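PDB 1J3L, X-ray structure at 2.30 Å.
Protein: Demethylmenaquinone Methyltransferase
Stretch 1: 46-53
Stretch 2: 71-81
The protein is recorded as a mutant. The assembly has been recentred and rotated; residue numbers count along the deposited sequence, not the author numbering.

Stretch 1 (46-53) LVRKVLEE
Stretch 2 (71-81) ALLGGNLARRA

From Leu46 the first stretch continues a helix begun earlier in the chain, and residues 75-81 open a second helix, with Gly74 at its N-cap position. The two run in nearly the same direction, at 18°, with axes 9.9 Å apart at closest approach. The CA atoms pair Val47 with Leu72 (7.3 Å), Arg48 with Leu77 (6.5 Å) and Leu51 with Ala81 (5.3 Å), so the backbones draw together toward their C-terminal ends. Helical phi/psi values near -65/-40 hold through Val50 and from Gly75 to Ala81; Leu51 (-69/-10), Glu52 (-84/-12) and Leu72 (-93/-13) depart from them, Leu73 is extended (-152/133) and Gly74 adopts -120/-165. The contact between them buries 486 Å², both sides summed.

Apolar packing forms the centre, where Val47, Leu51, Leu72, Leu73, Leu77 and Ala81 are buried, as suits apolar side chains. Leu51 (m, t) and Leu77 (m, t) point toward the opposing stretch and are the most extensively covered residues. Leu51 CD2 meets Ala81 CB at 3.6 Å; this short methyl side chain accommodates the close backbone approach. Leu51 CD1 lies 4.0 Å from Leu73 CD1 and 4.3 Å from Leu77 CB. One turn earlier, Val47 (t), compact and branched, points toward the other stretch and places CG1 3.6 Å from Leu77 CD1 and 3.7 Å from Leu72 O. Leu73 (t, t) starts sideways, but its end reaches the contact.

Charged side chains border the apolar cluster. Arg48 (t, t, m, chi4 -67°) leaves its helix sideways and lays one guanidinium face over Leu77 CD2, with CZ 3.6 Å from that methyl; Asn76 CB sits at the guanidinium edge, 4.1 Å from Arg48 NH2.

The polar link is a salt bridge between long, oppositely charged, partly exposed side chains. Glu52 (t, p, chi3 68°) brings OE2 to the guanidinium edge of Arg80 (t, p, t, chi4 148°), accepting hydrogen bonds from Arg80 NE, a very short 2.5 Å, and from Arg80 NH2 at 2.6 Å. One carboxylate oxygen thus receives both donors.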

# COMPACT_ATOMS: atom_id res chain seq x y z
N LEU A 46 14.52 3.94 -23.89
CA LEU A 46 15.07 2.58 -23.86
C LEU A 46 13.97 1.55 -23.62
O LEU A 46 14.09 0.41 -24.04
CB LEU A 46 16.15 2.46 -22.78
CG LEU A 46 17.54 2.89 -23.24
CD1 LEU A 46 18.52 2.97 -22.07
CD2 LEU A 46 18.03 1.90 -24.28
N VAL A 47 12.90 1.95 -22.94
CA VAL A 47 11.80 1.03 -22.66
C VAL A 47 11.07 0.72 -23.95
O VAL A 47 10.69 -0.42 -24.21
CB VAL A 47 10.78 1.61 -21.66
CG1 VAL A 47 9.59 0.66 -21.53
CG2 VAL A 47 11.45 1.81 -20.30
N ARG A 48 10.86 1.75 -24.77
CA ARG A 48 10.18 1.58 -26.03
C ARG A 48 11.01 0.73 -26.99
O ARG A 48 10.49 -0.19 -27.61
CB ARG A 48 9.86 2.94 -26.66
CG ARG A 48 9.21 2.83 -28.03
CD ARG A 48 8.75 4.19 -28.55
NE ARG A 48 7.47 4.61 -27.97
CZ ARG A 48 6.31 4.01 -28.20
NH1 ARG A 48 6.24 2.95 -29.00
NH2 ARG A 48 5.21 4.47 -27.63
N LYS A 49 12.30 1.04 -27.10
CA LYS A 49 13.20 0.31 -28.00
C LYS A 49 13.27 -1.19 -27.65
O LYS A 49 13.11 -2.04 -28.52
CB LYS A 49 14.60 0.91 -27.95
CG LYS A 49 15.42 0.62 -29.20
CD LYS A 49 16.84 1.14 -29.08
CE LYS A 49 17.61 0.94 -30.38
NZ LYS A 49 17.59 -0.49 -30.81
N VAL A 50 13.50 -1.49 -26.38
CA VAL A 50 13.59 -2.88 -25.93
C VAL A 50 12.27 -3.67 -26.05
O VAL A 50 12.29 -4.83 -26.46
CB VAL A 50 14.11 -2.95 -24.47
CG1 VAL A 50 14.09 -4.40 -23.96
CG2 VAL A 50 15.54 -2.40 -24.40
N LEU A 51 11.14 -3.07 -25.69
CA LEU A 51 9.87 -3.80 -25.78
C LEU A 51 9.46 -4.06 -27.22
O LEU A 51 8.53 -4.82 -27.48
CB LEU A 51 8.75 -3.04 -25.07
CG LEU A 51 8.69 -3.13 -23.54
CD1 LEU A 51 7.57 -2.27 -23.03
CD2 LEU A 51 8.47 -4.56 -23.10
N GLU A 52 10.17 -3.44 -28.16
CA GLU A 52 9.88 -3.62 -29.57
C GLU A 52 10.58 -4.88 -30.06
O GLU A 52 10.32 -5.35 -31.17
CB GLU A 52 10.37 -2.41 -30.37
CG GLU A 52 9.64 -2.18 -31.67
CD GLU A 52 8.17 -1.89 -31.46
OE1 GLU A 52 7.85 -0.81 -30.92
OE2 GLU A 52 7.34 -2.74 -31.84
N GLU A 53 11.47 -5.40 -29.23
CA GLU A 53 12.20 -6.61 -29.58
C GLU A 53 11.33 -7.77 -29.14
O GLU A 53 10.60 -7.65 -28.15
CB GLU A 53 13.56 -6.66 -28.88
CG GLU A 53 14.26 -5.32 -28.93
CD GLU A 53 15.75 -5.40 -28.71
OE1 GLU A 53 16.20 -6.16 -27.83
OE2 GLU A 53 16.48 -4.69 -29.43
N ALA A 71 6.39 8.47 -15.36
CA ALA A 71 5.98 7.12 -15.74
C ALA A 71 6.94 6.53 -16.76
O ALA A 71 7.32 7.19 -17.73
CB ALA A 71 4.57 7.16 -16.32
N LEU A 72 7.34 5.29 -16.53
CA LEU A 72 8.25 4.61 -17.44
C LEU A 72 7.46 3.80 -18.45
O LEU A 72 7.99 3.35 -19.47
CB LEU A 72 9.20 3.69 -16.67
CG LEU A 72 10.10 4.48 -15.72
CD1 LEU A 72 11.05 3.55 -15.00
CD2 LEU A 72 10.87 5.51 -16.51
N LEU A 73 6.17 3.63 -18.19
CA LEU A 73 5.33 2.88 -19.11
C LEU A 73 3.89 3.35 -19.04
O LEU A 73 3.34 3.56 -17.95
CB LEU A 73 5.45 1.38 -18.78
CG LEU A 73 5.12 0.40 -19.89
CD1 LEU A 73 5.85 -0.91 -19.65
CD2 LEU A 73 3.63 0.19 -19.96
N GLY A 74 3.30 3.57 -20.21
CA GLY A 74 1.92 4.02 -20.28
C GLY A 74 1.07 3.02 -21.02
O GLY A 74 1.47 1.87 -21.23
N GLY A 75 -0.13 3.45 -21.41
CA GLY A 75 -1.01 2.57 -22.13
C GLY A 75 -0.41 2.07 -23.43
O GLY A 75 -0.55 0.90 -23.77
N ASN A 76 0.27 2.95 -24.16
CA ASN A 76 0.87 2.58 -25.44
C ASN A 76 1.93 1.49 -25.33
O ASN A 76 1.88 0.51 -26.05
CB ASN A 76 1.50 3.81 -26.12
CG ASN A 76 0.47 4.87 -26.49
OD1 ASN A 76 -0.62 4.55 -26.97
ND2 ASN A 76 0.82 6.13 -26.30
N LEU A 77 2.89 1.68 -24.43
CA LEU A 77 3.94 0.67 -24.26
C LEU A 77 3.38 -0.64 -23.74
O LEU A 77 3.85 -1.71 -24.13
CB LEU A 77 5.04 1.19 -23.34
CG LEU A 77 5.91 2.29 -23.95
CD1 LEU A 77 7.03 2.65 -22.99
CD2 LEU A 77 6.51 1.82 -25.29
N ALA A 78 2.38 -0.58 -22.88
CA ALA A 78 1.79 -1.81 -22.36
C ALA A 78 1.25 -2.63 -23.53
O ALA A 78 1.53 -3.84 -23.63
CB ALA A 78 0.68 -1.49 -21.38
N ARG A 79 0.49 -1.98 -24.40
CA ARG A 79 -0.09 -2.65 -25.55
C ARG A 79 1.01 -3.13 -26.49
O ARG A 79 0.91 -4.20 -27.05
CB ARG A 79 -1.04 -1.71 -26.30
CG ARG A 79 -2.29 -1.33 -25.51
CD ARG A 79 -3.29 -0.46 -26.33
NE ARG A 79 -2.89 0.94 -26.50
CZ ARG A 79 -3.14 1.92 -25.64
NH1 ARG A 79 -3.79 1.65 -24.53
NH2 ARG A 79 -2.70 3.16 -25.87
N ARG A 80 2.06 -2.33 -26.65
CA ARG A 80 3.15 -2.73 -27.53
C ARG A 80 3.82 -4.00 -26.99
O ARG A 80 4.03 -4.97 -27.72
CB ARG A 80 4.17 -1.60 -27.68
CG ARG A 80 5.02 -1.73 -28.92
CD ARG A 80 4.16 -1.86 -30.18
NE ARG A 80 4.96 -2.39 -31.28
CZ ARG A 80 4.49 -3.17 -32.24
NH1 ARG A 80 3.21 -3.52 -32.26
NH2 ARG A 80 5.30 -3.64 -33.18
N ALA A 81 4.13 -4.00 -25.69
CA ALA A 81 4.77 -5.15 -25.03
C ALA A 81 3.96 -6.40 -25.27
O ALA A 81 4.52 -7.48 -25.52
CB ALA A 81 4.91 -4.89 -23.53